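Local structure of putative acetyltransferase Ta0821 (Thermoplasma acidophilum DSM 1728, 3C26) at residues E18-F22 and R70-T74; D46-D50 and G89-H93; T109-R114 and W262-Y266. The protein probably transfers acyl groups, perhaps acetyl from acetyl-coenzyme A as in other GNAT-family enzymes. All blocks are in the same frame, centred on the assembly; numbering follows the deposited sequence.

Contact 1. Residues E18-F22 and R70-T74; sequences EIKTF and RPVAT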
# COMPACT_ATOMS: atom_id res chain seq x y z
N GLU A 18 30.63 1.38 -5.29
CA GLU A 18 29.75 0.72 -6.25
C GLU A 18 28.50 0.30 -5.53
O GLU A 18 27.41 0.56 -5.97
CB GLU A 18 30.44 -0.45 -6.94
CG GLU A 18 31.42 0.04 -7.99
CD GLU A 18 32.50 -0.94 -8.33
OE1 GLU A 18 33.47 -1.08 -7.55
OE2 GLU A 18 32.41 -1.54 -9.41
N ILE A 19 28.71 -0.29 -4.37
CA ILE A 19 27.64 -0.80 -3.54
C ILE A 19 26.62 0.29 -3.20
O ILE A 19 25.41 0.04 -3.16
CB ILE A 19 28.15 -1.48 -2.24
CG1 ILE A 19 28.85 -2.82 -2.59
CG2 ILE A 19 26.98 -1.69 -1.29
CD1 ILE A 19 29.63 -3.54 -1.40
N LYS A 20 27.13 1.49 -2.98
CA LYS A 20 26.28 2.63 -2.59
C LYS A 20 25.29 3.01 -3.65
O LYS A 20 24.31 3.66 -3.34
CB LYS A 20 27.08 3.89 -2.27
CG LYS A 20 27.67 4.01 -0.87
CD LYS A 20 28.90 4.90 -1.04
CE LYS A 20 29.55 5.37 0.21
NZ LYS A 20 30.83 6.19 -0.18
N THR A 21 25.55 2.60 -4.89
CA THR A 21 24.63 2.87 -6.04
C THR A 21 23.59 1.76 -6.29
O THR A 21 22.68 1.88 -7.13
CB THR A 21 25.40 3.06 -7.32
OG1 THR A 21 26.00 1.81 -7.70
CG2 THR A 21 26.46 4.21 -7.16
N PHE A 22 23.70 0.69 -5.54
CA PHE A 22 22.77 -0.45 -5.65
C PHE A 22 21.41 -0.11 -5.00
O PHE A 22 21.34 0.69 -4.04
CB PHE A 22 23.35 -1.70 -4.94
CG PHE A 22 24.58 -2.34 -5.59
CD1 PHE A 22 25.25 -1.75 -6.63
CD2 PHE A 22 25.10 -3.52 -5.08
CE1 PHE A 22 26.41 -2.33 -7.15
CE2 PHE A 22 26.19 -4.11 -5.63
CZ PHE A 22 26.87 -3.50 -6.66
N ARG A 70 33.97 -6.80 -10.64
CA ARG A 70 33.07 -5.68 -10.28
C ARG A 70 31.85 -6.17 -9.54
O ARG A 70 31.19 -7.06 -10.00
CB ARG A 70 32.60 -4.89 -11.51
CG ARG A 70 33.64 -3.97 -12.17
CD ARG A 70 33.08 -3.35 -13.48
NE ARG A 70 32.96 -4.35 -14.55
CZ ARG A 70 31.83 -4.98 -14.88
NH1 ARG A 70 30.69 -4.71 -14.24
NH2 ARG A 70 31.87 -5.88 -15.84
N PRO A 71 31.56 -5.59 -8.37
CA PRO A 71 30.35 -6.04 -7.68
C PRO A 71 29.06 -5.63 -8.39
O PRO A 71 28.96 -4.49 -8.84
CB PRO A 71 30.45 -5.37 -6.32
CG PRO A 71 31.31 -4.18 -6.53
CD PRO A 71 32.28 -4.55 -7.61
N VAL A 72 28.10 -6.58 -8.52
CA VAL A 72 26.82 -6.26 -9.19
C VAL A 72 25.57 -6.48 -8.28
O VAL A 72 24.46 -6.01 -8.57
CB VAL A 72 26.67 -6.99 -10.59
CG1 VAL A 72 27.84 -6.60 -11.56
CG2 VAL A 72 26.56 -8.51 -10.41
N ALA A 73 25.78 -7.16 -7.17
CA ALA A 73 24.70 -7.47 -6.20
C ALA A 73 25.29 -7.68 -4.81
O ALA A 73 26.47 -8.09 -4.64
CB ALA A 73 23.92 -8.71 -6.61
N THR A 74 24.47 -7.39 -3.81
CA THR A 74 24.86 -7.63 -2.43
C THR A 74 23.86 -8.49 -1.72
O THR A 74 22.67 -8.55 -2.08
CB THR A 74 24.96 -6.29 -1.61
OG1 THR A 74 23.67 -5.64 -1.56
CG2 THR A 74 25.99 -5.34 -2.20
O HOH W 1 29.34 -2.44 -10.27
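Phe22 and Pro71 meet at the heart of this contact, with Glu18 closing one end and Thr74 the other. Phe22 lays its ring against the backbone of the strand. CZ comes within 3.2 Å of Pro71 O, which lies at the ring edge close to its plane, while CE2 is 3.4 Å from Ala73 N. Val72 O sits over one face, offset toward the rim, and the opposite face is backed from within its own segment by Ile19 CA, above the ring centre; the ring is wedged between the strand and the type I turn of Ile19 to Phe22. In the GNAT fold this turn follows the first helix, here 16-19, and lies against strand 70-79, whose neighbours are 62-67 and 85-92. At the far end Thr74 turns its methyl to Phe22, CG2 standing 3.5 Å from CD2, and Ile19 CG1 reaches the same methyl. A chi1 of 62° puts CG2 anti to the carbonyl carbon, facing Phe22, and OG1 between the backbone N and that carbon, where it bonds to Gly89 O on the adjoining strand. Glu18 crosses Pro71 at about a right angle and sets its carboxylate against the proline ring, Glu18 OE2 3.5 Å from Pro71 CD. A water lies unusually close to Pro71 O (2.5 Å) and bonds weakly to Glu18 OE2 (3.3 Å), a tentative bridge.

Contact 2. Residues D46-D50 and G89-H93; sequences DDYVD and GLRVH. With NO3 (nitrate ion), chain B.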
# COMPACT_ATOMS: atom_id res chain seq x y z
N ASP A 46 14.39 0.31 3.78
CA ASP A 46 15.38 0.84 2.81
C ASP A 46 16.26 1.88 3.45
O ASP A 46 17.46 1.93 3.18
CB ASP A 46 14.74 1.42 1.52
CG ASP A 46 14.41 0.35 0.48
OD1 ASP A 46 15.29 0.03 -0.34
OD2 ASP A 46 13.31 -0.24 0.51
N ASP A 47 15.67 2.69 4.30
CA ASP A 47 16.39 3.76 4.97
C ASP A 47 17.32 3.17 6.01
O ASP A 47 18.37 3.73 6.31
CB ASP A 47 15.44 4.72 5.69
CG ASP A 47 14.47 5.43 4.73
OD1 ASP A 47 14.89 6.11 3.79
OD2 ASP A 47 13.28 5.27 4.94
N TYR A 48 16.86 2.08 6.63
CA TYR A 48 17.67 1.36 7.62
C TYR A 48 18.92 0.84 6.92
O TYR A 48 20.03 1.11 7.31
CB TYR A 48 16.93 0.14 8.24
CG TYR A 48 17.89 -0.71 9.09
CD1 TYR A 48 18.39 -0.24 10.30
CD2 TYR A 48 18.30 -1.97 8.68
CE1 TYR A 48 19.26 -1.00 11.08
CE2 TYR A 48 19.15 -2.74 9.45
CZ TYR A 48 19.64 -2.25 10.63
OH TYR A 48 20.48 -3.04 11.39
N VAL A 49 18.72 0.03 5.90
CA VAL A 49 19.85 -0.59 5.20
C VAL A 49 20.79 0.52 4.63
O VAL A 49 22.02 0.39 4.61
CB VAL A 49 19.35 -1.57 4.09
CG1 VAL A 49 20.58 -2.12 3.26
CG2 VAL A 49 18.50 -2.77 4.66
N ASP A 50 20.21 1.64 4.20
CA ASP A 50 21.03 2.70 3.62
C ASP A 50 21.99 3.18 4.72
O ASP A 50 23.13 3.54 4.49
CB ASP A 50 20.24 3.92 3.21
CG ASP A 50 19.54 3.80 1.90
OD1 ASP A 50 19.78 2.85 1.12
OD2 ASP A 50 18.78 4.75 1.65
N GLY A 89 19.35 -7.06 3.04
CA GLY A 89 20.16 -6.10 2.33
C GLY A 89 20.43 -6.56 0.91
O GLY A 89 21.48 -6.31 0.35
N LEU A 90 19.48 -7.31 0.34
CA LEU A 90 19.57 -7.75 -1.08
C LEU A 90 19.37 -6.57 -2.05
O LEU A 90 18.28 -6.00 -2.19
CB LEU A 90 18.61 -8.94 -1.40
CG LEU A 90 19.00 -9.81 -2.61
CD1 LEU A 90 18.15 -11.11 -2.66
CD2 LEU A 90 18.89 -9.06 -3.98
N ARG A 91 20.47 -6.22 -2.70
CA ARG A 91 20.52 -5.08 -3.64
C ARG A 91 21.29 -5.42 -4.88
O ARG A 91 22.18 -6.25 -4.88
CB ARG A 91 21.11 -3.84 -2.95
CG ARG A 91 20.18 -3.32 -1.87
CD ARG A 91 20.69 -2.04 -1.21
NE ARG A 91 19.74 -1.54 -0.23
CZ ARG A 91 19.77 -0.32 0.31
NH1 ARG A 91 20.73 0.54 0.01
NH2 ARG A 91 18.81 0.06 1.12
N VAL A 92 20.88 -4.78 -5.97
CA VAL A 92 21.49 -4.96 -7.26
C VAL A 92 21.79 -3.58 -7.88
O VAL A 92 21.13 -2.53 -7.61
CB VAL A 92 20.60 -5.81 -8.23
CG1 VAL A 92 20.17 -7.18 -7.56
CG2 VAL A 92 19.36 -5.00 -8.70
N HIS A 93 22.83 -3.60 -8.68
CA HIS A 93 23.17 -2.45 -9.49
C HIS A 93 21.95 -2.16 -10.39
O HIS A 93 21.31 -3.06 -10.89
CB HIS A 93 24.41 -2.73 -10.33
CG HIS A 93 24.74 -1.59 -11.24
ND1 HIS A 93 24.14 -1.42 -12.47
CD2 HIS A 93 25.54 -0.51 -11.06
CE1 HIS A 93 24.61 -0.32 -13.03
NE2 HIS A 93 25.45 0.26 -12.19
N NO3 B . 16.94 -3.11 1.46
O1 NO3 B . 18.09 -3.49 0.83
O2 NO3 B . 16.54 -1.81 1.39
O3 NO3 B . 16.15 -4.03 2.07
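Arg91 reaches from strand 85-92, which in the GNAT fold leads toward the coenzyme-binding loop, across to Asp50 on helix 45-58, the two short segments almost perpendicular at 86°. Its chain, extended from CG to NE, carries the flat end up to the helix. Arg91 NH1 and NH2 both donate to Asp50 OD1, at 2.7 and 3.0 Å, an end-on salt bridge to a single oxygen, with the carboxylate nearly perpendicular to the guanidinium. NH1 arrives almost along the C-O bond, NH2 from above the carboxylate plane. NH2 also gives a weak bond to Asp46 O (3.1 Å). On the neighbouring edge a nitrate ion, probably from the crystallisation liquor, is gripped side-on: NE donates to O1 at 2.8 Å and NH2 to O2 at 3.0 Å, both bonds nearly straight. Val49 covers one guanidinium face with CG1, 3.5 Å from CZ, and touches the nitrate with CG2. Asp46 OD1, held by Ser24, lies well out of the guanidinium plane and forms a long salt bridge to Arg91 NH2, 3.8 Å, by charge alone. A leucine here would probably leave Asp50 without its cationic mate and the nitrate without its two donors. With its edges divided between a carboxylate and a flat anion, the arginine is probably held in its rotation, and its positive charge probably offsets the acidic side chains enough for a small anion to settle there.

Contact 3. Residues T109-R114 and W262-Y266; sequences TIQFLR and WEYRY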
# COMPACT_ATOMS: atom_id res chain seq x y z
N THR A 109 24.11 -18.05 -1.64
CA THR A 109 24.01 -17.91 -0.18
C THR A 109 23.53 -19.22 0.52
O THR A 109 24.09 -19.64 1.54
CB THR A 109 23.13 -16.70 0.22
OG1 THR A 109 23.71 -15.50 -0.29
CG2 THR A 109 22.97 -16.55 1.76
N ILE A 110 22.52 -19.89 -0.03
CA ILE A 110 22.01 -21.11 0.63
C ILE A 110 23.09 -22.16 0.68
O ILE A 110 23.28 -22.85 1.69
CB ILE A 110 20.72 -21.65 -0.05
CG1 ILE A 110 19.57 -20.64 0.22
CG2 ILE A 110 20.35 -23.07 0.47
CD1 ILE A 110 18.46 -20.69 -0.78
N GLN A 111 23.83 -22.24 -0.40
CA GLN A 111 24.91 -23.23 -0.54
C GLN A 111 26.05 -22.91 0.41
O GLN A 111 26.54 -23.78 1.13
CB GLN A 111 25.42 -23.32 -1.98
CG GLN A 111 26.71 -24.12 -2.08
CD GLN A 111 26.77 -25.05 -3.29
OE1 GLN A 111 25.88 -25.04 -4.14
NE2 GLN A 111 27.81 -25.87 -3.35
N PHE A 112 26.43 -21.65 0.41
CA PHE A 112 27.47 -21.11 1.28
C PHE A 112 27.20 -21.31 2.78
O PHE A 112 28.15 -21.45 3.56
CB PHE A 112 27.61 -19.61 1.01
CG PHE A 112 28.66 -18.92 1.86
CD1 PHE A 112 29.99 -19.14 1.62
CD2 PHE A 112 28.30 -17.98 2.82
CE1 PHE A 112 30.97 -18.48 2.36
CE2 PHE A 112 29.26 -17.35 3.57
CZ PHE A 112 30.60 -17.61 3.34
N LEU A 113 25.93 -21.37 3.18
CA LEU A 113 25.56 -21.46 4.62
C LEU A 113 25.17 -22.88 5.03
O LEU A 113 24.98 -23.16 6.19
CB LEU A 113 24.47 -20.46 4.99
CG LEU A 113 24.87 -18.99 4.94
CD1 LEU A 113 23.68 -18.15 5.30
CD2 LEU A 113 26.03 -18.72 5.86
N ARG A 114 25.14 -23.77 4.06
CA ARG A 114 24.82 -25.18 4.31
C ARG A 114 25.86 -25.73 5.27
O ARG A 114 27.05 -25.71 4.98
CB ARG A 114 24.82 -26.01 2.99
CG ARG A 114 24.16 -27.44 3.12
CD ARG A 114 24.12 -28.25 1.79
NE ARG A 114 23.94 -27.37 0.60
CZ ARG A 114 22.76 -26.96 0.14
NH1 ARG A 114 21.66 -27.33 0.76
NH2 ARG A 114 22.67 -26.15 -0.92
N TRP A 262 10.12 -14.81 6.77
CA TRP A 262 10.31 -16.11 6.13
C TRP A 262 11.50 -16.89 6.70
O TRP A 262 12.53 -16.32 7.06
CB TRP A 262 10.46 -15.91 4.62
CG TRP A 262 9.18 -15.39 4.00
CD1 TRP A 262 8.65 -14.15 4.17
CD2 TRP A 262 8.26 -16.11 3.16
NE1 TRP A 262 7.47 -14.03 3.47
CE2 TRP A 262 7.19 -15.22 2.85
CE3 TRP A 262 8.23 -17.41 2.63
CZ2 TRP A 262 6.14 -15.58 2.03
CZ3 TRP A 262 7.15 -17.78 1.83
CH2 TRP A 262 6.12 -16.87 1.54
N GLU A 263 11.32 -18.19 6.78
CA GLU A 263 12.34 -19.10 7.24
C GLU A 263 12.53 -20.32 6.34
O GLU A 263 11.59 -20.91 5.75
CB GLU A 263 12.06 -19.51 8.72
CG GLU A 263 13.06 -20.43 9.37
CD GLU A 263 12.65 -20.76 10.81
OE1 GLU A 263 12.67 -19.84 11.64
OE2 GLU A 263 12.25 -21.92 11.09
N TYR A 264 13.81 -20.61 6.19
CA TYR A 264 14.37 -21.73 5.44
C TYR A 264 15.08 -22.68 6.44
O TYR A 264 15.86 -22.26 7.31
CB TYR A 264 15.38 -21.24 4.42
CG TYR A 264 16.05 -22.34 3.61
CD1 TYR A 264 17.08 -23.12 4.16
CD2 TYR A 264 15.63 -22.63 2.31
CE1 TYR A 264 17.69 -24.13 3.40
CE2 TYR A 264 16.22 -23.63 1.57
CZ TYR A 264 17.26 -24.37 2.12
OH TYR A 264 17.81 -25.40 1.37
N ARG A 265 14.78 -23.96 6.28
CA ARG A 265 15.41 -25.02 7.11
C ARG A 265 16.24 -25.97 6.29
O ARG A 265 15.76 -26.51 5.32
CB ARG A 265 14.33 -25.85 7.77
CG ARG A 265 13.53 -25.12 8.82
CD ARG A 265 14.24 -25.17 10.15
NE ARG A 265 13.35 -25.52 11.27
CZ ARG A 265 13.47 -26.62 12.02
NH1 ARG A 265 14.45 -27.50 11.82
NH2 ARG A 265 12.62 -26.82 13.00
N TYR A 266 17.47 -26.19 6.69
CA TYR A 266 18.31 -27.21 6.03
C TYR A 266 17.87 -28.63 6.36
O TYR A 266 18.20 -29.56 5.61
CB TYR A 266 19.78 -27.03 6.35
CG TYR A 266 20.36 -25.84 5.66
CD1 TYR A 266 20.81 -25.93 4.35
CD2 TYR A 266 20.44 -24.63 6.29
CE1 TYR A 266 21.32 -24.85 3.72
CE2 TYR A 266 20.99 -23.54 5.68
CZ TYR A 266 21.43 -23.65 4.40
OH TYR A 266 21.99 -22.57 3.77
OXT TYR A 266 17.18 -28.88 7.37
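Tyr266 points the edge of its ring at the end of helix 101-113: Ile110 O lies in the ring plane off the hydroxyl end, Arg114 NH1 in that plane beside CD1 and CE1. Over the centre of one face stands Tyr264 CE1, 3.6 Å above the plane; Tyr264 turns its edge to that face, with Tyr266 CG in its own ring plane. The Arg114 guanidinium is turned almost perpendicular to the Tyr266 ring, at 87°, with a face toward CE1; its chain bends at chi3 (-33°) to bring NH1 alongside the CD1-CE1 edge, Arg114 NH1 3.9 Å from Tyr266 CE1. The Tyr266 hydroxyl donates to Ile110 O at 2.5 Å, a very short bond that ties the chain terminus to a carbonyl in the last turn of the helix. Beside it the Ile110 methyl CG2 fills the angle between the two tyrosines, 3.6 Å from Tyr264 OH and 3.7 Å from Tyr266 OH, and Leu113 CB closes in on the latter hydroxyl. Strand 258-265 lies between 119-125 and 141-153, the place of the seventh strand in the GNAT order; the C-terminal strand thus completes that domain and meets the helix that follows strand 85-92.

How the contacts relate
Contacts 1 and 2 adjoin, their centres about 10 Å apart, because strands 70-79 and 85-92 are sheet neighbours: Thr74 N lies 2.8 Å from Arg91 O and Val72 O 2.9 Å from His93 N, probable hydrogen bonds. Contact 1 is the buried one, with an aromatic ring set against strand backbone. Contact 2 is partly buried and relies on charge, with a helix carboxylate and an anion sharing one arginine. Contact 3 is also partly buried, its centre some 20 Å or more from the others, and mixes tyrosine rings with a single hydroxyl bond. Its helix, 101-113, directly follows the strand of contact 2, and all three reach the same run of sheet strands.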